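Local coordinates for putative cytochrome P450 YjiB (Bacillus subtilis subsp. subtilis, PDB 4RM4), which probably acts as a haem-dependent monooxygenase of the cytochrome P450 family, binding a protoporphyrin IX iron cofactor and inserting oxygen into organic substrates, at residues W29-R34 and V50-D54; E64-M70 and R291-T297. All coordinates share one frame; numbering follows the deposited sequence.

Contact 1 (W29-R34 and V50-D54); sequences WYESMR and VFLYD
Phe51 drives its ring into the side of helix 27-36 and meets Trp29, Tyr30 and Met33 there, joining the first modelled helix of this cytochrome P450 fold to the turn between strand 47-50 and helix 53-61. The evidence for a T-shaped (edge-to-face) stack with Trp29 is direct: the edge of Phe51 points at the face of the six-membered indole ring, the planes stand at 88° and the centroids lie 5.3 Å apart. Tyr30 reaches the same rim, its CD2 being 4.0 Å from Phe51 CE1. One face of the Phe51 ring belongs to Met33, whose CB makes a CH-pi contact 3.6 Å from the ring centroid and only 10° off its normal. Bends at chi2 and chi3 (-68°) fold the Met33 chain back, which brings CE to 3.5 Å from Phe51 CE2 and leaves SD as an oblique Met-aromatic partner; Met33 CG also lies over a face of the Trp29 ring, near its rim. Were Phe51 an alanine, the indole face would probably lose its edge partner and a gap would open beneath Met33 CB. The aliphatic part of Arg34 stays with the turn, its CG lying 3.4 Å from Phe51 O. Leu52, the N-cap residue of helix 53-61, packs its CD2 3.8 Å from Arg34 CB. In the next shell, Phe51 also stacks with Phe313, so its ring is gripped from beyond the helix as well. Trp29 O accepts from both Met33 N and Ser32 OG, tying down the helical turn that carries the aromatic residues. The guanidinium of Arg34 turns elsewhere, forming a salt bridge with Glu321 through NH1, while Arg34 NH2 hydrogen-bonds to Ser316 OG, which also bonds to Phe51 O.

Contact 2 (E64-M70 and R291-T297); sequences ELFSSCM and RIAKRDT. With HEM (protoporphyrin IX containing Fe), chain B.
With CG anti to its carbonyl carbon (chi1 -61°) and a second bend at chi2 (-74°), Arg291 swings its guanidinium beneath Ser68, whose OG lies over the centre of one face, 3.4 Å from Arg291 CZ. The guanidinium edge meets a haem propionate in two hydrogen bonds, one to each oxygen: Arg291 NH1 donates to O1A at 2.9 Å and Arg291 NH2 to O2A at 2.8 Å, the latter nearly straight at 175°. NH2 also bonds to Val60 O, while a water accepts from Arg291 NE and may donate to Phe66 O, so the plane is held from several sides. Backbone pairing fixes the strand that presents this arginine. Ser67 and Ile292 form an antiparallel hydrogen-bonded pair, Ser67 N to Ile292 O at 2.6 Å and Ile292 N to Ser67 O at 2.9 Å; Lys294 N adds a bond to Leu65 O. Phe66 and Ala293 make the adjacent non-hydrogen-bonded pair, and Phe66 CZ reaches Thr297 CG2 at 3.9 Å. Ser67 OG accepts from Cys69 N, closing an ST turn, and also hydrogen-bonds to Asp85. An edge strand thus completes the P450 beta-sheet beside the haem-propionate site.

The two contacts follow in series along the chain: contact 1 closes before contact 2 opens, and helix 53-61 runs from the first toward strand 66-67 of the second. Their centres are 20 Å apart and their nearest atoms about 7 Å, without touching. Both involve the mixed five-stranded sheet, in the order 39-42, 47-50, 309-312, 289-293, 66-67. Contact 1 fastens helix 27-36 at the end of strand 47-50, whereas contact 2 pairs the outermost strand 66-67 with 289-293, a strand more than 220 residues later. Geometrically, the sheet therefore spans from a packing site away from the haem to an arginine that binds a haem propionate.

Contact 1 (W29-R34 and V50-D54)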
# COMPACT_ATOMS: atom_id res chain seq x y z
N TRP A 29 -19.12 -9.93 4.14
CA TRP A 29 -19.73 -8.78 4.81
C TRP A 29 -19.88 -7.59 3.88
O TRP A 29 -20.94 -6.97 3.85
CB TRP A 29 -18.95 -8.39 6.07
CG TRP A 29 -19.54 -7.19 6.76
CD1 TRP A 29 -20.74 -7.11 7.40
CD2 TRP A 29 -18.94 -5.89 6.87
NE1 TRP A 29 -20.93 -5.84 7.90
CE2 TRP A 29 -19.84 -5.07 7.58
CE3 TRP A 29 -17.73 -5.34 6.43
CZ2 TRP A 29 -19.57 -3.74 7.87
CZ3 TRP A 29 -17.47 -4.01 6.71
CH2 TRP A 29 -18.38 -3.23 7.42
N TYR A 30 -18.82 -7.25 3.14
CA TYR A 30 -18.92 -6.21 2.12
C TYR A 30 -20.11 -6.50 1.19
O TYR A 30 -20.89 -5.62 0.86
CB TYR A 30 -17.65 -6.17 1.25
CG TYR A 30 -16.36 -5.76 1.94
CD1 TYR A 30 -15.13 -6.20 1.47
CD2 TYR A 30 -16.37 -4.90 3.04
CE1 TYR A 30 -13.94 -5.83 2.08
CE2 TYR A 30 -15.19 -4.51 3.65
CZ TYR A 30 -13.97 -4.98 3.16
OH TYR A 30 -12.79 -4.61 3.76
N GLU A 31 -20.22 -7.75 0.74
CA GLU A 31 -21.28 -8.12 -0.19
C GLU A 31 -22.66 -7.87 0.42
O GLU A 31 -23.56 -7.39 -0.27
CB GLU A 31 -21.17 -9.58 -0.65
CG GLU A 31 -22.30 -9.99 -1.60
CD GLU A 31 -21.92 -11.16 -2.49
OE1 GLU A 31 -20.91 -11.83 -2.19
OE2 GLU A 31 -22.65 -11.42 -3.47
N SER A 32 -22.80 -8.16 1.71
CA SER A 32 -24.07 -7.92 2.39
C SER A 32 -24.38 -6.42 2.49
O SER A 32 -25.53 -6.01 2.31
CB SER A 32 -24.09 -8.60 3.77
OG SER A 32 -23.35 -7.87 4.72
N MET A 33 -23.37 -5.60 2.76
CA MET A 33 -23.58 -4.15 2.82
C MET A 33 -23.90 -3.55 1.45
O MET A 33 -24.77 -2.71 1.32
CB MET A 33 -22.36 -3.44 3.44
CG MET A 33 -21.98 -3.98 4.80
SD MET A 33 -23.17 -3.60 6.11
CE MET A 33 -22.96 -1.82 6.25
N ARG A 34 -23.18 -3.97 0.41
CA ARG A 34 -23.49 -3.46 -0.92
C ARG A 34 -24.96 -3.70 -1.25
O ARG A 34 -25.64 -2.85 -1.85
CB ARG A 34 -22.61 -4.11 -1.98
CG ARG A 34 -21.16 -3.65 -1.93
CD ARG A 34 -20.46 -4.00 -3.23
NE ARG A 34 -20.48 -5.44 -3.55
CZ ARG A 34 -19.66 -6.34 -3.01
NH1 ARG A 34 -19.72 -7.62 -3.37
NH2 ARG A 34 -18.78 -5.97 -2.09
N VAL A 50 -19.30 3.68 2.90
CA VAL A 50 -19.81 3.63 1.54
C VAL A 50 -19.19 2.39 0.86
O VAL A 50 -17.99 2.19 0.95
CB VAL A 50 -19.48 4.93 0.76
CG1 VAL A 50 -19.80 4.75 -0.70
CG2 VAL A 50 -20.29 6.10 1.34
N PHE A 51 -20.02 1.56 0.22
CA PHE A 51 -19.58 0.24 -0.23
C PHE A 51 -19.66 -0.05 -1.74
O PHE A 51 -19.03 -0.99 -2.21
CB PHE A 51 -20.35 -0.86 0.52
CG PHE A 51 -20.06 -0.92 2.00
CD1 PHE A 51 -19.00 -1.66 2.48
CD2 PHE A 51 -20.85 -0.22 2.91
CE1 PHE A 51 -18.71 -1.70 3.85
CE2 PHE A 51 -20.57 -0.25 4.27
CZ PHE A 51 -19.50 -1.00 4.74
N LEU A 52 -20.44 0.74 -2.48
CA LEU A 52 -20.61 0.48 -3.92
C LEU A 52 -19.53 1.17 -4.74
O LEU A 52 -19.09 2.27 -4.41
CB LEU A 52 -21.99 0.95 -4.42
CG LEU A 52 -23.25 0.24 -3.94
CD1 LEU A 52 -24.49 0.91 -4.49
CD2 LEU A 52 -23.24 -1.23 -4.34
N TYR A 53 -19.11 0.53 -5.82
CA TYR A 53 -18.06 1.09 -6.67
C TYR A 53 -18.28 2.57 -7.09
O TYR A 53 -17.41 3.41 -6.92
CB TYR A 53 -17.84 0.21 -7.90
CG TYR A 53 -16.71 0.66 -8.80
CD1 TYR A 53 -15.43 0.12 -8.69
CD2 TYR A 53 -16.94 1.63 -9.77
CE1 TYR A 53 -14.40 0.55 -9.53
CE2 TYR A 53 -15.93 2.06 -10.59
CZ TYR A 53 -14.67 1.52 -10.48
OH TYR A 53 -13.68 1.97 -11.33
N ASP A 54 -19.44 2.89 -7.67
CA ASP A 54 -19.65 4.28 -8.09
C ASP A 54 -19.59 5.27 -6.92
O ASP A 54 -19.02 6.37 -7.04
CB ASP A 54 -20.96 4.43 -8.88
CG ASP A 54 -20.94 3.68 -10.20
OD1 ASP A 54 -19.84 3.33 -10.68
OD2 ASP A 54 -22.03 3.46 -10.78

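Contact 2 (E64-M70 and R291-T297)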
# COMPACT_ATOMS: atom_id res chain seq x y z
N GLU A 64 -13.45 18.41 -4.86
CA GLU A 64 -14.25 19.60 -4.59
C GLU A 64 -15.21 19.41 -3.40
O GLU A 64 -15.48 20.37 -2.66
CB GLU A 64 -15.03 20.02 -5.84
CG GLU A 64 -14.15 20.41 -7.03
CD GLU A 64 -13.59 19.19 -7.77
OE1 GLU A 64 -14.00 18.04 -7.47
OE2 GLU A 64 -12.74 19.40 -8.67
N LEU A 65 -15.71 18.19 -3.23
CA LEU A 65 -16.71 17.90 -2.21
C LEU A 65 -16.18 17.15 -0.99
O LEU A 65 -16.78 17.19 0.08
CB LEU A 65 -17.87 17.10 -2.83
CG LEU A 65 -18.83 17.87 -3.74
CD1 LEU A 65 -19.85 16.92 -4.32
CD2 LEU A 65 -19.51 18.99 -2.97
N PHE A 66 -15.06 16.45 -1.14
CA PHE A 66 -14.59 15.56 -0.08
C PHE A 66 -13.10 15.78 0.18
O PHE A 66 -12.28 15.53 -0.69
CB PHE A 66 -14.87 14.08 -0.44
CG PHE A 66 -16.32 13.71 -0.38
CD1 PHE A 66 -16.95 13.50 0.84
CD2 PHE A 66 -17.06 13.56 -1.54
CE1 PHE A 66 -18.30 13.16 0.89
CE2 PHE A 66 -18.41 13.22 -1.49
CZ PHE A 66 -19.01 13.02 -0.27
N SER A 67 -12.79 16.29 1.37
CA SER A 67 -11.45 16.69 1.77
C SER A 67 -10.60 15.55 2.33
O SER A 67 -11.13 14.61 2.91
CB SER A 67 -11.55 17.80 2.82
OG SER A 67 -10.30 18.14 3.40
N SER A 68 -9.28 15.65 2.17
CA SER A 68 -8.37 14.65 2.70
C SER A 68 -7.68 15.17 3.95
O SER A 68 -6.88 14.46 4.58
CB SER A 68 -7.31 14.23 1.67
OG SER A 68 -7.86 13.49 0.59
N CYS A 69 -7.98 16.41 4.31
CA CYS A 69 -7.36 17.00 5.50
C CYS A 69 -8.00 16.42 6.75
O CYS A 69 -9.18 16.63 7.02
CB CYS A 69 -7.49 18.53 5.47
SG CYS A 69 -6.19 19.38 6.41
N MET A 70 -7.22 15.67 7.52
CA MET A 70 -7.75 14.93 8.67
C MET A 70 -7.44 15.61 9.99
O MET A 70 -6.43 16.29 10.12
CB MET A 70 -7.20 13.50 8.68
CG MET A 70 -7.67 12.66 7.53
SD MET A 70 -9.45 12.50 7.59
CE MET A 70 -9.80 12.21 5.85
N ARG A 291 -12.50 10.43 4.01
CA ARG A 291 -12.68 11.80 3.54
C ARG A 291 -13.58 12.56 4.51
O ARG A 291 -14.29 11.97 5.33
CB ARG A 291 -13.30 11.83 2.14
CG ARG A 291 -12.46 11.15 1.03
CD ARG A 291 -11.27 12.02 0.68
NE ARG A 291 -10.55 11.59 -0.51
CZ ARG A 291 -9.55 10.72 -0.51
NH1 ARG A 291 -9.15 10.17 0.63
NH2 ARG A 291 -8.94 10.39 -1.65
N ILE A 292 -13.54 13.89 4.40
CA ILE A 292 -14.47 14.74 5.13
C ILE A 292 -15.27 15.52 4.11
O ILE A 292 -14.70 16.08 3.18
CB ILE A 292 -13.72 15.72 6.07
CG1 ILE A 292 -12.87 14.96 7.06
CG2 ILE A 292 -14.71 16.61 6.82
CD1 ILE A 292 -13.66 14.13 8.02
N ALA A 293 -16.59 15.54 4.29
CA ALA A 293 -17.47 16.33 3.43
C ALA A 293 -17.20 17.82 3.64
O ALA A 293 -17.22 18.28 4.77
CB ALA A 293 -18.91 16.01 3.75
N LYS A 294 -16.96 18.55 2.56
CA LYS A 294 -16.71 19.99 2.64
C LYS A 294 -18.02 20.75 2.60
O LYS A 294 -18.08 21.90 3.03
CB LYS A 294 -15.86 20.45 1.46
CG LYS A 294 -14.45 19.90 1.41
CD LYS A 294 -13.74 20.43 0.17
CE LYS A 294 -12.23 20.34 0.28
NZ LYS A 294 -11.74 18.96 -0.00
N ARG A 295 -19.05 20.11 2.05
CA ARG A 295 -20.38 20.70 1.95
C ARG A 295 -21.42 19.61 2.16
O ARG A 295 -21.13 18.44 1.95
CB ARG A 295 -20.61 21.30 0.56
CG ARG A 295 -19.66 22.41 0.14
CD ARG A 295 -19.98 23.74 0.82
NE ARG A 295 -21.38 24.13 0.63
CZ ARG A 295 -21.82 24.95 -0.33
NH1 ARG A 295 -20.97 25.48 -1.20
NH2 ARG A 295 -23.11 25.23 -0.41
N ASP A 296 -22.63 20.01 2.55
CA ASP A 296 -23.75 19.08 2.51
C ASP A 296 -23.88 18.57 1.09
O ASP A 296 -23.87 19.36 0.15
CB ASP A 296 -25.05 19.78 2.90
CG ASP A 296 -25.07 20.26 4.33
OD1 ASP A 296 -24.16 19.92 5.11
OD2 ASP A 296 -26.02 21.00 4.68
N THR A 297 -23.99 17.26 0.92
CA THR A 297 -24.18 16.68 -0.40
C THR A 297 -24.70 15.26 -0.28
O THR A 297 -24.69 14.68 0.80
CB THR A 297 -22.87 16.70 -1.22
OG1 THR A 297 -23.17 16.38 -2.58
CG2 THR A 297 -21.87 15.70 -0.66
CHA HEM B . -1.53 7.17 -1.90
CHB HEM B . -2.48 2.43 -1.99
CHC HEM B . 2.28 1.46 -2.29
CHD HEM B . 3.27 6.17 -1.70
C1A HEM B . -2.21 5.98 -1.94
C2A HEM B . -3.65 5.81 -2.03
C3A HEM B . -3.92 4.50 -2.05
C4A HEM B . -2.66 3.79 -2.00
CMA HEM B . -5.32 3.84 -2.12
CAA HEM B . -4.70 6.94 -2.09
CBA HEM B . -4.97 7.51 -0.71
CGA HEM B . -6.19 8.40 -0.70
O1A HEM B . -6.54 8.86 0.42
O2A HEM B . -6.79 8.65 -1.77
C1B HEM B . -1.28 1.79 -2.11
C2B HEM B . -1.12 0.37 -2.36
C3B HEM B . 0.20 0.10 -2.42
C4B HEM B . 0.92 1.34 -2.25
CMB HEM B . -2.29 -0.63 -2.50
CAB HEM B . 0.92 -1.23 -2.68
CBB HEM B . 0.28 -2.25 -3.27
C1C HEM B . 2.96 2.65 -2.19
C2C HEM B . 4.39 2.83 -2.30
C3C HEM B . 4.65 4.14 -2.14
C4C HEM B . 3.40 4.81 -1.92
CMC HEM B . 5.38 1.68 -2.57
CAC HEM B . 5.99 4.90 -2.14
CBC HEM B . 7.19 4.31 -2.07
C1D HEM B . 2.08 6.87 -1.67
C2D HEM B . 2.00 8.29 -1.47
C3D HEM B . 0.50 8.62 -1.53
C4D HEM B . -0.16 7.35 -1.77
CMD HEM B . 3.17 9.25 -1.24
CAD HEM B . -0.15 10.01 -1.38
CBD HEM B . -0.28 10.62 -2.78
CGD HEM B . -1.01 11.94 -2.71
O1D HEM B . -0.93 12.71 -3.71
O2D HEM B . -1.63 12.21 -1.65
NA HEM B . -1.65 4.72 -1.92
NB HEM B . -0.01 2.34 -2.04
NC HEM B . 2.38 3.88 -1.95
ND HEM B . 0.81 6.36 -1.85
FE HEM B . 0.37 4.35 -2.10
O HOH W 1 -12.07 13.24 -2.50
O HOH W 2 0.06 3.98 0.30